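Inositol dehydrogenase (Lactobacillus casei, PDB 4MKX) oxidises scyllo-inositol as a sugar alcohol dehydrogenase of the Gfo/Idh/MocA family, probably passing hydride to NAD bound on its Rossmann fold. Local coordinates at the interface of chains A and B and the interface of chains A and C. Numbering follows the deposited sequence. Chains: chain A/B/C, Inositol dehydrogenase.

Contact 1 joins chains A and B and contact 2 joins chains A and C; the centres of their C-alpha atoms lie about 14 Å apart. A:Arg293, in strand 292-293, belongs to both. Its guanidinium reaches B:Glu279 in contact 1, while its backbone N and O pair with C:Ile291 in contact 2. Neighbouring positions also divide between the partners, with A:Val277 packing on chain C and A:Glu279 facing chain B. Each interface is two-fold symmetric and the deposited assembly holds four copies, so A:Arg293 and the nearby segment 277-279 probably couple the two dimer contacts of a tetramer.

Contact 1: the interface of chains A and B. Residues chain A 279, 282, 293; chain B 146, 279, 282, 293, 302.
Two Gfo/Idh/MocA-family subunits meet across a two-fold axis in a reciprocal arginine-glutamate cluster. B:Arg293 meets A:Glu279 tip to tip and end-on: its NH1 donates to carboxylate OE2 at 2.9 Å, and its NH2 donates to OE1 at 3.2 Å. Both bonds use the syn lone pairs and are nearly straight, the former making 166° at the hydrogen. The acceptors lie close to the guanidinium plane, and the two flat groups are turned only 26° apart. A:Arg293 grips B:Glu279 in the same way. Between the two pairs, A:Glu279 OE1 and B:Glu279 OE1 approach to 2.8 Å, their carboxylate planes oblique. Two charged carboxylates would repel at that separation, so a shared proton is possible, although protonation is not seen; the flanking guanidinium groups would ease the charge. Replacing A:Glu279 with an alanine would probably lose the two-pronged grip on B:Arg293 and leave both nearby guanidinium groups with less negative charge to face.

Within each chain the arginine also bridges back to its own glutamate, A:Arg293 NH2 lying 3.3 Å from A:Glu279 OE1. The arginine chain bends at chi2 and chi3, which turns the guanidinium so that A:Glu279 CG rests over one face near the rim. The glutamate instead runs extended beyond CG (chi2 164°), carrying its carboxylate to the axis.

Leucines flank this charged centre. A:Leu282 slides past B:Glu279 in the opposite direction, its CD2 branch 4.1 Å from B:Glu279 CB. A:Leu282 CD1, the other branch, meets B:Arg302 tip to tip, 3.6 Å from its CZ and above the centre of one guanidinium face. Farther out, the backbone N of A:Leu282 donates to the hydroxyl OG of B:Ser146, at 3.0 Å. That serine sits in helix 145-155, so the bond probably helps hold the leucine's backbone against the neighbouring subunit.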
loop_
_atom_site.group_PDB
_atom_site.type_symbol
_atom_site.label_atom_id
_atom_site.label_comp_id
_atom_site.label_asym_id
_atom_site.label_seq_id
_atom_site.Cartn_x
_atom_site.Cartn_y
_atom_site.Cartn_z
ATOM N N GLU A 279 9.054 4.723 -1.698
ATOM C CA GLU A 279 8.094 5.821 -1.626
ATOM C C GLU A 279 8.789 7.172 -1.460
ATOM O O GLU A 279 9.650 7.339 -0.582
ATOM C CB GLU A 279 7.146 5.600 -0.448
ATOM C CG GLU A 279 6.486 4.249 -0.444
ATOM C CD GLU A 279 5.860 3.911 0.895
ATOM O OE1 GLU A 279 5.934 4.743 1.826
ATOM O OE2 GLU A 279 5.287 2.811 1.009
ATOM N N LEU A 282 4.411 11.171 1.322
ATOM C CA LEU A 282 3.124 10.625 1.769
ATOM C C LEU A 282 1.986 10.884 0.787
ATOM O O LEU A 282 0.822 10.719 1.150
ATOM C CB LEU A 282 2.733 11.197 3.148
ATOM C CG LEU A 282 3.719 10.838 4.260
ATOM C CD1 LEU A 282 3.453 11.663 5.508
ATOM C CD2 LEU A 282 3.562 9.356 4.551
ATOM N N ARG A 293 2.029 5.932 -6.574
ATOM C CA ARG A 293 2.925 6.463 -5.534
ATOM C C ARG A 293 4.212 6.938 -6.189
ATOM O O ARG A 293 4.937 6.150 -6.787
ATOM C CB ARG A 293 3.276 5.398 -4.479
ATOM C CG ARG A 293 2.217 5.154 -3.401
ATOM C CD ARG A 293 1.892 6.428 -2.593
ATOM N NE ARG A 293 2.849 6.831 -1.551
ATOM C CZ ARG A 293 2.841 6.370 -0.299
ATOM N NH1 ARG A 293 1.960 5.441 0.067
ATOM N NH2 ARG A 293 3.713 6.818 0.590
ATOM N N SER B 146 5.251 16.866 2.017
ATOM C CA SER B 146 4.179 16.184 1.283
ATOM C C SER B 146 3.080 17.161 0.850
ATOM O O SER B 146 2.571 17.088 -0.276
ATOM C CB SER B 146 3.609 14.991 2.077
ATOM O OG SER B 146 4.610 13.997 2.245
ATOM N N GLU B 279 1.881 6.762 7.609
ATOM C CA GLU B 279 3.034 5.868 7.642
ATOM C C GLU B 279 4.179 6.450 8.470
ATOM O O GLU B 279 4.580 7.608 8.275
ATOM C CB GLU B 279 3.528 5.613 6.219
ATOM C CG GLU B 279 2.455 5.142 5.277
ATOM C CD GLU B 279 2.866 5.255 3.822
ATOM O OE1 GLU B 279 4.003 5.695 3.546
ATOM O OE2 GLU B 279 2.047 4.893 2.956
ATOM N N LEU B 282 9.665 3.614 6.287
ATOM C CA LEU B 282 9.600 2.740 5.110
ATOM C C LEU B 282 9.572 1.256 5.461
ATOM O O LEU B 282 9.783 0.421 4.583
ATOM C CB LEU B 282 10.789 3.006 4.162
ATOM C CG LEU B 282 10.813 4.427 3.596
ATOM C CD1 LEU B 282 12.144 4.719 2.923
ATOM C CD2 LEU B 282 9.671 4.544 2.603
ATOM N N ARG B 293 1.899 -1.805 8.698
ATOM C CA ARG B 293 2.687 -0.569 8.568
ATOM C C ARG B 293 2.595 0.213 9.869
ATOM O O ARG B 293 1.515 0.627 10.275
ATOM C CB ARG B 293 2.171 0.323 7.424
ATOM C CG ARG B 293 2.618 -0.075 6.015
ATOM C CD ARG B 293 4.154 -0.077 5.862
ATOM N NE ARG B 293 4.820 1.225 5.697
ATOM C CZ ARG B 293 4.981 1.848 4.528
ATOM N NH1 ARG B 293 4.478 1.321 3.413
ATOM N NH2 ARG B 293 5.632 2.998 4.462
ATOM N N ARG B 302 5.214 13.591 13.359
ATOM C CA ARG B 302 4.710 13.766 11.992
ATOM C C ARG B 302 5.234 15.055 11.365
ATOM O O ARG B 302 5.586 15.087 10.185
ATOM C CB ARG B 302 3.178 13.782 11.994
ATOM C CG ARG B 302 2.529 14.268 10.685
ATOM C CD ARG B 302 2.805 13.299 9.506
ATOM N NE ARG B 302 2.193 13.822 8.279
ATOM C CZ ARG B 302 2.797 14.675 7.446
ATOM N NH1 ARG B 302 4.039 15.090 7.699
ATOM N NH2 ARG B 302 2.158 15.119 6.360
#

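Contact 2: the interface of chains A and C. Residues chain A 256-257, 277-278, 292-293, 295; chain C 286-291.
An antiparallel beta bridge between A:Arg293 and C:Ile291 ties these Gfo/Idh/MocA-family subunits together, probably as part of the tetramer. The backbone N of A:Arg293 donates to C:Ile291 O at 2.9 Å, and C:Ile291 N returns a bond to A:Arg293 O at 3.0 Å. The return bond is almost straight, 177° at the hydrogen, and both donors lie in the plane of the accepting carbonyl.

C:Ile291 buries the most surface of the residues here, 81 Å². With CG1 anti to its carbonyl carbon (chi1 -50°), the longer branch enters an apolar site on chain A. A:Thr295 crosses it at about a right angle, its methyl CG2 lying 3.6 Å from C:Ile291 CG1. A:Val277 crosses obliquely, offering CB to CG1 and CD1 of the isoleucine.

A:His257, with 56 Å² hidden, holds its ring in the crowded position between backbone N and carbonyl carbon (chi1 59°). C:Met286 runs alongside, pointing the same way, and lays its CB over one face of the imidazole, 3.7 Å from A:His257 CG and offset toward the rim. Beyond the ring, C:Met286 CE reaches CG1 of A:Val277.

Water supplements this packing: water 1 lies 2.7 Å from A:His257 ND1 and also bonds to C:Met286 O, while water 2 joins A:His257 O to C:Glu288 O. A:Thr295 also bonds within its chain, its hydroxyl OG1 donating to A:His257 O at 2.5 Å, nearly along the C=O axis, which links the residue under C:Met286 to the one whose methyl packs on C:Ile291. On chain C, the turn after strand 283-287 is probably braced by C:Glu289 N donating to the side-chain amide OD1 of C:Asn287 at 2.9 Å, from above the carbonyl plane.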
loop_
_atom_site.group_PDB
_atom_site.type_symbol
_atom_site.label_atom_id
_atom_site.label_comp_id
_atom_site.label_asym_id
_atom_site.label_seq_id
_atom_site.Cartn_x
_atom_site.Cartn_y
_atom_site.Cartn_z
ATOM N N ALA A 256 13.826 1.452 -13.946
ATOM C CA ALA A 256 13.011 2.446 -14.632
ATOM C C ALA A 256 12.248 3.353 -13.667
ATOM O O ALA A 256 11.926 4.497 -14.005
ATOM C CB ALA A 256 12.052 1.768 -15.601
ATOM N N HIS A 257 11.955 2.851 -12.469
ATOM C CA HIS A 257 11.042 3.565 -11.577
ATOM C C HIS A 257 11.716 4.517 -10.593
ATOM O O HIS A 257 11.030 5.229 -9.853
ATOM C CB HIS A 257 10.137 2.577 -10.829
ATOM C CG HIS A 257 10.885 1.573 -10.009
ATOM N ND1 HIS A 257 11.602 0.536 -10.572
ATOM C CD2 HIS A 257 11.044 1.454 -8.668
ATOM C CE1 HIS A 257 12.157 -0.185 -9.615
ATOM N NE2 HIS A 257 11.827 0.345 -8.447
ATOM N N VAL A 277 8.835 -0.709 -1.629
ATOM C CA VAL A 277 8.904 0.178 -2.782
ATOM C C VAL A 277 9.454 1.521 -2.311
ATOM O O VAL A 277 9.256 1.914 -1.154
ATOM C CB VAL A 277 7.536 0.340 -3.467
ATOM C CG1 VAL A 277 7.082 -0.987 -4.102
ATOM C CG2 VAL A 277 6.512 0.836 -2.465
ATOM N N PRO A 278 10.181 2.226 -3.186
ATOM C CA PRO A 278 10.859 3.432 -2.699
ATOM C C PRO A 278 9.946 4.654 -2.678
ATOM O O PRO A 278 10.070 5.528 -3.534
ATOM C CB PRO A 278 11.986 3.638 -3.715
ATOM C CG PRO A 278 11.505 2.964 -4.980
ATOM C CD PRO A 278 10.612 1.821 -4.543
ATOM N N ILE A 292 -1.169 5.853 -8.102
ATOM C CA ILE A 292 0.273 6.079 -8.267
ATOM C C ILE A 292 0.932 6.578 -6.981
ATOM O O ILE A 292 0.455 7.540 -6.383
ATOM C CB ILE A 292 0.517 7.138 -9.368
ATOM C CG1 ILE A 292 -0.091 6.659 -10.689
ATOM C CG2 ILE A 292 2.020 7.411 -9.548
ATOM C CD1 ILE A 292 -0.421 7.790 -11.641
ATOM N N ARG A 293 2.029 5.932 -6.574
ATOM C CA ARG A 293 2.925 6.463 -5.534
ATOM C C ARG A 293 4.212 6.938 -6.189
ATOM O O ARG A 293 4.937 6.150 -6.787
ATOM C CB ARG A 293 3.276 5.398 -4.479
ATOM C CG ARG A 293 2.217 5.154 -3.401
ATOM C CD ARG A 293 1.892 6.428 -2.593
ATOM N NE ARG A 293 2.849 6.831 -1.551
ATOM C CZ ARG A 293 2.841 6.370 -0.299
ATOM N NH1 ARG A 293 1.960 5.441 0.067
ATOM N NH2 ARG A 293 3.713 6.818 0.590
ATOM N N THR A 295 8.108 8.013 -6.521
ATOM C CA THR A 295 9.258 7.339 -5.924
ATOM C C THR A 295 10.424 8.280 -5.738
ATOM O O THR A 295 10.522 9.304 -6.409
ATOM C CB THR A 295 9.750 6.215 -6.844
ATOM O OG1 THR A 295 10.016 6.776 -8.141
ATOM C CG2 THR A 295 8.692 5.132 -6.985
ATOM N N MET C 286 5.855 -1.110 -11.714
ATOM C CA MET C 286 6.806 -0.055 -11.423
ATOM C C MET C 286 7.485 0.355 -12.713
ATOM O O MET C 286 8.181 -0.443 -13.321
ATOM C CB MET C 286 7.851 -0.544 -10.418
ATOM C CG MET C 286 7.223 -1.229 -9.201
ATOM S SD MET C 286 8.458 -1.820 -8.027
ATOM C CE MET C 286 7.573 -3.233 -7.390
ATOM N N ASN C 287 7.277 1.597 -13.132
ATOM C CA ASN C 287 7.951 2.101 -14.327
ATOM C C ASN C 287 8.289 3.562 -14.120
ATOM O O ASN C 287 8.357 4.025 -12.975
ATOM C CB ASN C 287 7.099 1.877 -15.586
ATOM C CG ASN C 287 5.726 2.518 -15.486
ATOM O OD1 ASN C 287 5.516 3.456 -14.708
ATOM N ND2 ASN C 287 4.776 2.022 -16.284
ATOM N N GLU C 288 8.496 4.300 -15.206
ATOM C CA GLU C 288 8.914 5.698 -15.088
ATOM C C GLU C 288 7.884 6.583 -14.388
ATOM O O GLU C 288 8.220 7.649 -13.877
ATOM C CB GLU C 288 9.301 6.284 -16.456
ATOM C CG GLU C 288 8.304 6.036 -17.572
ATOM C CD GLU C 288 8.327 4.603 -18.070
ATOM O OE1 GLU C 288 7.356 4.196 -18.739
ATOM O OE2 GLU C 288 9.311 3.883 -17.781
ATOM N N GLU C 289 6.635 6.138 -14.344
ATOM C CA GLU C 289 5.607 6.914 -13.661
ATOM C C GLU C 289 5.615 6.765 -12.135
ATOM O O GLU C 289 5.017 7.578 -11.437
ATOM C CB GLU C 289 4.222 6.609 -14.234
ATOM C CG GLU C 289 3.668 7.735 -15.101
ATOM C CD GLU C 289 2.999 7.221 -16.355
ATOM O OE1 GLU C 289 1.900 6.637 -16.249
ATOM O OE2 GLU C 289 3.581 7.388 -17.448
ATOM N N GLY C 290 6.296 5.742 -11.623
ATOM C CA GLY C 290 6.353 5.502 -10.181
ATOM C C GLY C 290 5.840 4.099 -9.872
ATOM O O GLY C 290 6.002 3.193 -10.681
ATOM N N ILE C 291 5.209 3.929 -8.711
ATOM C CA ILE C 291 4.613 2.640 -8.352
ATOM C C ILE C 291 3.122 2.724 -8.676
ATOM O O ILE C 291 2.425 3.575 -8.128
ATOM C CB ILE C 291 4.776 2.353 -6.838
ATOM C CG1 ILE C 291 6.230 2.549 -6.389
ATOM C CG2 ILE C 291 4.283 0.960 -6.502
ATOM C CD1 ILE C 291 7.234 1.685 -7.129
HETATM O O HOH W 1 11.055 -0.438 -13.031
HETATM O O HOH W 2 9.393 7.475 -11.426
#